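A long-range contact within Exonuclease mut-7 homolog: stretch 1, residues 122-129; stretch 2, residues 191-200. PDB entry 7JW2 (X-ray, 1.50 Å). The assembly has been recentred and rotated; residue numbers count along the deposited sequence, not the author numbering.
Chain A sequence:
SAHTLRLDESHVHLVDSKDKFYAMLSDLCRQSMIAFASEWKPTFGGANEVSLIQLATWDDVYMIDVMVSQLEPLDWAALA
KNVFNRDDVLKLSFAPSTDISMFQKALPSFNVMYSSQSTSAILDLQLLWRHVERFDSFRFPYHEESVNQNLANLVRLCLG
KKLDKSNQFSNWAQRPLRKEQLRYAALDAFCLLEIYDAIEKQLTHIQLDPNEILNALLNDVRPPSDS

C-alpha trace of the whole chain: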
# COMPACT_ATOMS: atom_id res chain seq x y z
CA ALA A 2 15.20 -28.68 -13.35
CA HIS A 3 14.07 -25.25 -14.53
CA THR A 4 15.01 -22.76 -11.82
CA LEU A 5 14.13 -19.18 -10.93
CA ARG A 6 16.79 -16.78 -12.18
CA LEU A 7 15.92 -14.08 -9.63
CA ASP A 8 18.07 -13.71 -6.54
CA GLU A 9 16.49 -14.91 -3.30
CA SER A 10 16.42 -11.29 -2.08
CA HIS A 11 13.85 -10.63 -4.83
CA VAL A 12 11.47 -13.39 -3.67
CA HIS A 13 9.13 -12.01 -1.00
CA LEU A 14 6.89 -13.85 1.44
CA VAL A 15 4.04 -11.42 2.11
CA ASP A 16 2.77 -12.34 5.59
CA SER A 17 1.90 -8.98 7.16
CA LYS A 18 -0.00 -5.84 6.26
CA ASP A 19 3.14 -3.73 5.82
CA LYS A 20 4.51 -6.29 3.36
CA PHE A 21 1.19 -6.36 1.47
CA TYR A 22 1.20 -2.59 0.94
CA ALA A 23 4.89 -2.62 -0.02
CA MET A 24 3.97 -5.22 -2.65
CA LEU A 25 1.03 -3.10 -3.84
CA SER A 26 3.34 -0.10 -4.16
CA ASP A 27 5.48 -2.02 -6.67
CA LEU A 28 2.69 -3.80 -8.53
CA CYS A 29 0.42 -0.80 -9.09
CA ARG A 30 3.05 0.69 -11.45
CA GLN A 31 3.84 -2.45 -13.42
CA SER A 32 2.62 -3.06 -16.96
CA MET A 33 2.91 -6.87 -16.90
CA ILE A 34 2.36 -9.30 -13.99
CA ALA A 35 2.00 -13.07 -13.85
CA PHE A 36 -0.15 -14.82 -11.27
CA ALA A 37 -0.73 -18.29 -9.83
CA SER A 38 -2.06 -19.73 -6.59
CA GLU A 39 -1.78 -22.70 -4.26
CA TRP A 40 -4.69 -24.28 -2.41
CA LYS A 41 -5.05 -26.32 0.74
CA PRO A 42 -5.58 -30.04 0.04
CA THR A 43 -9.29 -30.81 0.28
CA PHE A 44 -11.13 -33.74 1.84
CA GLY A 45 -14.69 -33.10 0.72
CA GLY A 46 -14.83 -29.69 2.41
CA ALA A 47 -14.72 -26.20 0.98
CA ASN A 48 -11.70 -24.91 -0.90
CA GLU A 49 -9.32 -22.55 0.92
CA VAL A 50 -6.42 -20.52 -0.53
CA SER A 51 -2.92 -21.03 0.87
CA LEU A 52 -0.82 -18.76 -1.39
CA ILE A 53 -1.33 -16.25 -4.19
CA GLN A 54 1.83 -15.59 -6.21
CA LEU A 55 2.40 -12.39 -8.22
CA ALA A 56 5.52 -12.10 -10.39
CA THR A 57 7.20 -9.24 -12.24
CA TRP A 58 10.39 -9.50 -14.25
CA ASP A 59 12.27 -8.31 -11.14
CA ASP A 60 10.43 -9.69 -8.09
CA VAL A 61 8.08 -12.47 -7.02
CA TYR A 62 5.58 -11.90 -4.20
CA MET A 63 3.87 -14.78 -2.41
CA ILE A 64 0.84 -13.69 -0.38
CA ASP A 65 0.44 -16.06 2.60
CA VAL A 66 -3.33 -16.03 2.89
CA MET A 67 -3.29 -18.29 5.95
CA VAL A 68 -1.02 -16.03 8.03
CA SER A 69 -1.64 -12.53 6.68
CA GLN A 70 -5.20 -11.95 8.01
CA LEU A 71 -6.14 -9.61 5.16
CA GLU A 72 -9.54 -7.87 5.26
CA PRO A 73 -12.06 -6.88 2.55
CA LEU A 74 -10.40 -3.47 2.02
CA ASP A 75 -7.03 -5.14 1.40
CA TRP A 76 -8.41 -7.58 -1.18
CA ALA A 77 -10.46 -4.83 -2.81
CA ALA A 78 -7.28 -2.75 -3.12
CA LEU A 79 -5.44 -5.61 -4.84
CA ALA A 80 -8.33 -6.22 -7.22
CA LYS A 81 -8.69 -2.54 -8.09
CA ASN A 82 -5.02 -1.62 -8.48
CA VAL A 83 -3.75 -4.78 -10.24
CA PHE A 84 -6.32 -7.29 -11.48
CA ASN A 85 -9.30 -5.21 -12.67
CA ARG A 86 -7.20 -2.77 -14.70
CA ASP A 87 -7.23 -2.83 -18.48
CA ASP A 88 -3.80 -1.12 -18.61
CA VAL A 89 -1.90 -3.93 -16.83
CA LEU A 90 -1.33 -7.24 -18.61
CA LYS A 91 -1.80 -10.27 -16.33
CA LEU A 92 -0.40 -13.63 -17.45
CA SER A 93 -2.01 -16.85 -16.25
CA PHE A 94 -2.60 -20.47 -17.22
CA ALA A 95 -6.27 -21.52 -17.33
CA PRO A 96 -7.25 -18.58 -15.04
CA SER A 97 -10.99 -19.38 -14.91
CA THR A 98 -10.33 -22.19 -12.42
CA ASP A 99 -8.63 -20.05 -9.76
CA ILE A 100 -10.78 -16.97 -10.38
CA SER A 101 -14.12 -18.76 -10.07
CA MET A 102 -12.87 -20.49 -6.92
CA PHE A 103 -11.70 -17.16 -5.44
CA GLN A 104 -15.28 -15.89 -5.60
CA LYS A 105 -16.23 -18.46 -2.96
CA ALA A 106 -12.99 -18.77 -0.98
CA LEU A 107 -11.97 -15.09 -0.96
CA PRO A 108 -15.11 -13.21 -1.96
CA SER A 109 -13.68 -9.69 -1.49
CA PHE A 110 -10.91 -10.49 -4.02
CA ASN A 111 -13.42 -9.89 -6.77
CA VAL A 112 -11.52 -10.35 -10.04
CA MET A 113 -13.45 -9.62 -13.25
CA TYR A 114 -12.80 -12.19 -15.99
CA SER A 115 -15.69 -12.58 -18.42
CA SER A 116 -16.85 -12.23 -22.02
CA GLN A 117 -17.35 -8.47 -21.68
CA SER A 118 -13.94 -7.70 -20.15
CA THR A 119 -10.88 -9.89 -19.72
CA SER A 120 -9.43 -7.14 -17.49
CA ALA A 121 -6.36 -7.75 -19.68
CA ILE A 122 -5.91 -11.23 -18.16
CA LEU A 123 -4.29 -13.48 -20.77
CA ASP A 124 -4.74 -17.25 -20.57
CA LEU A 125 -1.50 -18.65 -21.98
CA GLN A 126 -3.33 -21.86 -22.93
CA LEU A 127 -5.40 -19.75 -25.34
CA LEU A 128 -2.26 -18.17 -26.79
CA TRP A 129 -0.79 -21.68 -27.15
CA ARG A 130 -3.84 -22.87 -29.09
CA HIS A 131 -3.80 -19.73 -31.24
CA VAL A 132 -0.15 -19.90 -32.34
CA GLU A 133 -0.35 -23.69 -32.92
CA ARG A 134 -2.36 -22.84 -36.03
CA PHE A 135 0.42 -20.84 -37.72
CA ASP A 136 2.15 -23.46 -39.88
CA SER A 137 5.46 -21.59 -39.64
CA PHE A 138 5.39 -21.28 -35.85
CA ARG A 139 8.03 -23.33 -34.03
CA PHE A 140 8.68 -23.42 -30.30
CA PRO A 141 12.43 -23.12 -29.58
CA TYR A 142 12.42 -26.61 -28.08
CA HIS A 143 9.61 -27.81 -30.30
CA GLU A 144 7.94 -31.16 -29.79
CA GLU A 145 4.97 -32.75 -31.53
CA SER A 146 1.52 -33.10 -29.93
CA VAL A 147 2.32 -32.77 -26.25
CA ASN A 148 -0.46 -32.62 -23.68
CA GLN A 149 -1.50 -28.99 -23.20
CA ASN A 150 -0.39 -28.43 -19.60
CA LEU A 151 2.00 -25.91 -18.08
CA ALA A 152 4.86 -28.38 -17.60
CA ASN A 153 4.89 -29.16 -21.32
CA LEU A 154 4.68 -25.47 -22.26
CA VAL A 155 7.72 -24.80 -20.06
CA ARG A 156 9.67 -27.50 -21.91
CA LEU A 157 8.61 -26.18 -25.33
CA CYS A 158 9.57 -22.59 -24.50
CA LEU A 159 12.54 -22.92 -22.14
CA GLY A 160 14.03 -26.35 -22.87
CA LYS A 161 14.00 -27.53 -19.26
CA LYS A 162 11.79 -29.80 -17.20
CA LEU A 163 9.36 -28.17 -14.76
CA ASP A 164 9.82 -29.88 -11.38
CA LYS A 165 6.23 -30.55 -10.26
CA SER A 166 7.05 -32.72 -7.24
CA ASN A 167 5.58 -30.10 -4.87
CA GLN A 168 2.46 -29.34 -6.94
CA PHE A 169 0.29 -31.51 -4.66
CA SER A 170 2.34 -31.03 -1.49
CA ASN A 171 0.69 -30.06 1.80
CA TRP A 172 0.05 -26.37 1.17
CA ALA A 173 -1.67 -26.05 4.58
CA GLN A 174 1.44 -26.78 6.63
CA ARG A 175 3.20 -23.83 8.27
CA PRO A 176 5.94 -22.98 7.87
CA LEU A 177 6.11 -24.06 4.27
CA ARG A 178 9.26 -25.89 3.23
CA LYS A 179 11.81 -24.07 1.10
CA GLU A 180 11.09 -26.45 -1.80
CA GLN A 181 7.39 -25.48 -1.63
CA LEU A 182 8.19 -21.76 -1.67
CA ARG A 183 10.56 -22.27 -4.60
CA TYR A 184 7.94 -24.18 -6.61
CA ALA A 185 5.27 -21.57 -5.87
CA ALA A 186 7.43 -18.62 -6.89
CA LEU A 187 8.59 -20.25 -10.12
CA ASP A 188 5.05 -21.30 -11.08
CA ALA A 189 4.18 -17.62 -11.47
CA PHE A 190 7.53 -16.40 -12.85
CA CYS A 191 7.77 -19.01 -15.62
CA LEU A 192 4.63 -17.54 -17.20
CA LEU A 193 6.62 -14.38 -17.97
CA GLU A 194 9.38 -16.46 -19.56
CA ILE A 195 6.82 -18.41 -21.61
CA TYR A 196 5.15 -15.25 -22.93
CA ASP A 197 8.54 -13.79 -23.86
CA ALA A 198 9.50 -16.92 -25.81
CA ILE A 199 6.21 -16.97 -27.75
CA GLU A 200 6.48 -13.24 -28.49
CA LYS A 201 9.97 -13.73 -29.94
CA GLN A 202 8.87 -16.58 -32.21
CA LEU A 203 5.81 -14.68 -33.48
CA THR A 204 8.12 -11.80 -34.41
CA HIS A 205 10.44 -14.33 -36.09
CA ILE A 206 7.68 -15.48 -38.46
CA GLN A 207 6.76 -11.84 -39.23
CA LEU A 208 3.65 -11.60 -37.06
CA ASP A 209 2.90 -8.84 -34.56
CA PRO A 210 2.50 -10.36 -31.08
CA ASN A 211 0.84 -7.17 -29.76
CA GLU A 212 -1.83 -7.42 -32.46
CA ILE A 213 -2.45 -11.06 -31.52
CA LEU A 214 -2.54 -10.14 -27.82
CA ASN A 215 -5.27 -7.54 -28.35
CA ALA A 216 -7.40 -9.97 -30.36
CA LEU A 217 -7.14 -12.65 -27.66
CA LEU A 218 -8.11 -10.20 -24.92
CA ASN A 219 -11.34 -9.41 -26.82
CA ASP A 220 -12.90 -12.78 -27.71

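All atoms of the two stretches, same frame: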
# COMPACT_ATOMS: atom_id res chain seq x y z
N ILE A 122 -6.46 -9.96 -18.64
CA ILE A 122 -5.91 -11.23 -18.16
C ILE A 122 -5.79 -12.18 -19.35
O ILE A 122 -6.79 -12.56 -19.96
CB ILE A 122 -6.79 -11.84 -17.06
CG1 ILE A 122 -6.85 -10.93 -15.82
CG2 ILE A 122 -6.27 -13.23 -16.65
CD1 ILE A 122 -8.03 -11.25 -14.91
N LEU A 123 -4.56 -12.58 -19.66
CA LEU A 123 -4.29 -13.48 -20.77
C LEU A 123 -4.10 -14.91 -20.27
O LEU A 123 -3.19 -15.17 -19.46
CB LEU A 123 -3.05 -13.04 -21.54
CG LEU A 123 -2.69 -14.01 -22.67
CD1 LEU A 123 -3.74 -13.97 -23.78
CD2 LEU A 123 -1.31 -13.70 -23.22
N ASP A 124 -4.93 -15.82 -20.76
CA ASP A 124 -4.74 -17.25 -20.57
C ASP A 124 -3.69 -17.74 -21.56
O ASP A 124 -3.92 -17.71 -22.77
CB ASP A 124 -6.07 -17.97 -20.78
CG ASP A 124 -5.98 -19.46 -20.55
OD1 ASP A 124 -4.88 -19.97 -20.22
OD2 ASP A 124 -7.03 -20.12 -20.67
N LEU A 125 -2.54 -18.21 -21.06
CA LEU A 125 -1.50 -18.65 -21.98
C LEU A 125 -1.89 -19.93 -22.72
O LEU A 125 -1.34 -20.19 -23.79
CB LEU A 125 -0.17 -18.86 -21.25
CG LEU A 125 0.53 -17.55 -20.87
CD1 LEU A 125 1.70 -17.84 -19.96
CD2 LEU A 125 1.00 -16.79 -22.10
N GLN A 126 -2.83 -20.71 -22.17
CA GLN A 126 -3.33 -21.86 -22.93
C GLN A 126 -4.07 -21.42 -24.19
O GLN A 126 -4.02 -22.13 -25.20
CB GLN A 126 -4.23 -22.72 -22.04
CG GLN A 126 -4.50 -24.11 -22.62
CD GLN A 126 -5.13 -25.04 -21.61
OE1 GLN A 126 -5.91 -24.61 -20.76
NE2 GLN A 126 -4.81 -26.33 -21.70
N LEU A 127 -4.74 -20.27 -24.15
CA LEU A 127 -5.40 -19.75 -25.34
C LEU A 127 -4.39 -19.25 -26.36
O LEU A 127 -4.57 -19.44 -27.57
CB LEU A 127 -6.36 -18.62 -24.96
CG LEU A 127 -7.62 -18.98 -24.19
CD1 LEU A 127 -8.41 -17.73 -23.84
CD2 LEU A 127 -8.48 -19.95 -25.00
N LEU A 128 -3.32 -18.59 -25.89
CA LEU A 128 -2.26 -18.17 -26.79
C LEU A 128 -1.58 -19.38 -27.43
O LEU A 128 -1.29 -19.37 -28.63
CB LEU A 128 -1.25 -17.31 -26.04
CG LEU A 128 -0.01 -16.83 -26.78
CD1 LEU A 128 -0.36 -15.83 -27.89
CD2 LEU A 128 1.00 -16.22 -25.81
N TRP A 129 -1.33 -20.42 -26.63
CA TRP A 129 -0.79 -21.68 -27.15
C TRP A 129 -1.65 -22.21 -28.29
O TRP A 129 -1.14 -22.51 -29.38
CB TRP A 129 -0.72 -22.68 -26.00
CG TRP A 129 0.03 -23.94 -26.27
CD1 TRP A 129 0.54 -24.38 -27.46
CD2 TRP A 129 0.37 -24.93 -25.30
NE1 TRP A 129 1.17 -25.59 -27.29
CE2 TRP A 129 1.08 -25.95 -25.97
CE3 TRP A 129 0.14 -25.06 -23.93
CZ2 TRP A 129 1.56 -27.08 -25.31
CZ3 TRP A 129 0.61 -26.18 -23.27
CH2 TRP A 129 1.32 -27.17 -23.96
N CYS A 191 7.53 -18.36 -14.33
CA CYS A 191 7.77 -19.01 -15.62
C CYS A 191 6.76 -18.57 -16.67
O CYS A 191 7.02 -18.71 -17.88
CB CYS A 191 7.78 -20.54 -15.46
SG CYS A 191 6.16 -21.34 -15.26
N LEU A 192 5.60 -18.04 -16.24
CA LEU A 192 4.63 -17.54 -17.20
C LEU A 192 5.19 -16.35 -17.96
O LEU A 192 4.94 -16.20 -19.17
CB LEU A 192 3.33 -17.17 -16.49
CG LEU A 192 2.73 -18.28 -15.62
CD1 LEU A 192 1.48 -17.74 -14.93
CD2 LEU A 192 2.43 -19.52 -16.44
N LEU A 193 5.97 -15.50 -17.28
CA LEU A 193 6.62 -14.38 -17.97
C LEU A 193 7.61 -14.89 -19.00
O LEU A 193 7.65 -14.38 -20.14
CB LEU A 193 7.34 -13.47 -16.98
CG LEU A 193 6.48 -12.77 -15.91
CD1 LEU A 193 7.36 -12.36 -14.76
CD2 LEU A 193 5.79 -11.54 -16.51
N GLU A 194 8.41 -15.88 -18.63
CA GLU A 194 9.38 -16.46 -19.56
C GLU A 194 8.70 -17.13 -20.75
O GLU A 194 9.19 -17.04 -21.88
CB GLU A 194 10.28 -17.46 -18.82
CG GLU A 194 10.99 -16.88 -17.61
CD GLU A 194 11.66 -17.96 -16.78
OE1 GLU A 194 10.93 -18.81 -16.22
OE2 GLU A 194 12.90 -17.94 -16.67
N ILE A 195 7.57 -17.81 -20.51
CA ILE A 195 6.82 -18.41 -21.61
C ILE A 195 6.31 -17.34 -22.57
O ILE A 195 6.48 -17.46 -23.79
CB ILE A 195 5.66 -19.26 -21.05
CG1 ILE A 195 6.19 -20.57 -20.47
CG2 ILE A 195 4.64 -19.54 -22.12
CD1 ILE A 195 5.16 -21.28 -19.61
N TYR A 196 5.67 -16.29 -22.05
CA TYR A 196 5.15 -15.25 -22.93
C TYR A 196 6.27 -14.64 -23.76
O TYR A 196 6.09 -14.41 -24.97
CB TYR A 196 4.44 -14.16 -22.11
CG TYR A 196 3.76 -13.16 -23.02
CD1 TYR A 196 2.57 -13.49 -23.66
CD2 TYR A 196 4.32 -11.93 -23.29
CE1 TYR A 196 1.95 -12.62 -24.53
CE2 TYR A 196 3.71 -11.04 -24.17
CZ TYR A 196 2.51 -11.40 -24.77
OH TYR A 196 1.88 -10.54 -25.65
N ASP A 197 7.42 -14.39 -23.14
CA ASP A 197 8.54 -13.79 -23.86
C ASP A 197 9.01 -14.70 -25.00
O ASP A 197 9.29 -14.22 -26.11
CB ASP A 197 9.67 -13.50 -22.88
CG ASP A 197 10.89 -12.92 -23.53
OD1 ASP A 197 10.90 -11.70 -23.78
OD2 ASP A 197 11.84 -13.68 -23.79
N ALA A 198 9.05 -16.01 -24.76
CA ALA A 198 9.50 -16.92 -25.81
C ALA A 198 8.51 -16.97 -26.98
O ALA A 198 8.93 -17.01 -28.15
CB ALA A 198 9.69 -18.32 -25.22
N ILE A 199 7.21 -16.95 -26.69
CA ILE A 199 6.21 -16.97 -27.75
C ILE A 199 6.24 -15.67 -28.54
O ILE A 199 6.16 -15.68 -29.77
CB ILE A 199 4.82 -17.26 -27.18
CG1 ILE A 199 4.80 -18.67 -26.57
CG2 ILE A 199 3.76 -17.12 -28.26
CD1 ILE A 199 3.48 -19.07 -25.96
N GLU A 200 6.34 -14.54 -27.84
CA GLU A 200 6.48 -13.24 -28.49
C GLU A 200 7.63 -13.24 -29.50
O GLU A 200 7.48 -12.81 -30.65
CB GLU A 200 6.71 -12.17 -27.41
CG GLU A 200 6.55 -10.72 -27.81
CD GLU A 200 6.56 -9.81 -26.59
OE1 GLU A 200 7.46 -9.98 -25.73
OE2 GLU A 200 5.66 -8.95 -26.46

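Not one hydrogen bond crosses between these two stretches; three leucines of the first meet the helix of the second through apolar packing alone, and the residues that touch are at least 67 positions apart in sequence. The helices run in nearly the same direction, 23° apart, with axes 11.4 Å apart at closest approach, a gap that branched aliphatic side chains can fill.

L125 loses 86 Å² to the other stretch. The m,t rotamer of L125 places L125 CD1 3.9 Å from L192 CB and 4.0 Å from I195 CG2, and L125 CD2 4.0 Å from Y196 CD1, at the ring edge. One forked side chain thus touches three residues. A helical turn later, L128 also points toward the partner: L128 CD2 lies 3.8 Å from both Y196 CD1 and I199 CD1. On the preceding strand, L123 CD2 is 3.7 Å from Y196 CE1.

Y196 therefore touches all three leucines. Its CA-to-CB bond points sideways, but the long t side chain brings the ring nearer, and its apolar carbons CD1 and CE1 suit leucine methyls. I195 and I199 point toward the first stretch. All the contacting residues are buried, and the aliphatic side chains among them bring no polar group needing a partner.

Polar D124 is out of reach of the second stretch and serves the fold locally: D124 OD1 accepts from Q126 N at 2.9 Å, capping the helix that carries L125 and L128. In all, 304 Å² is buried, both sides summed.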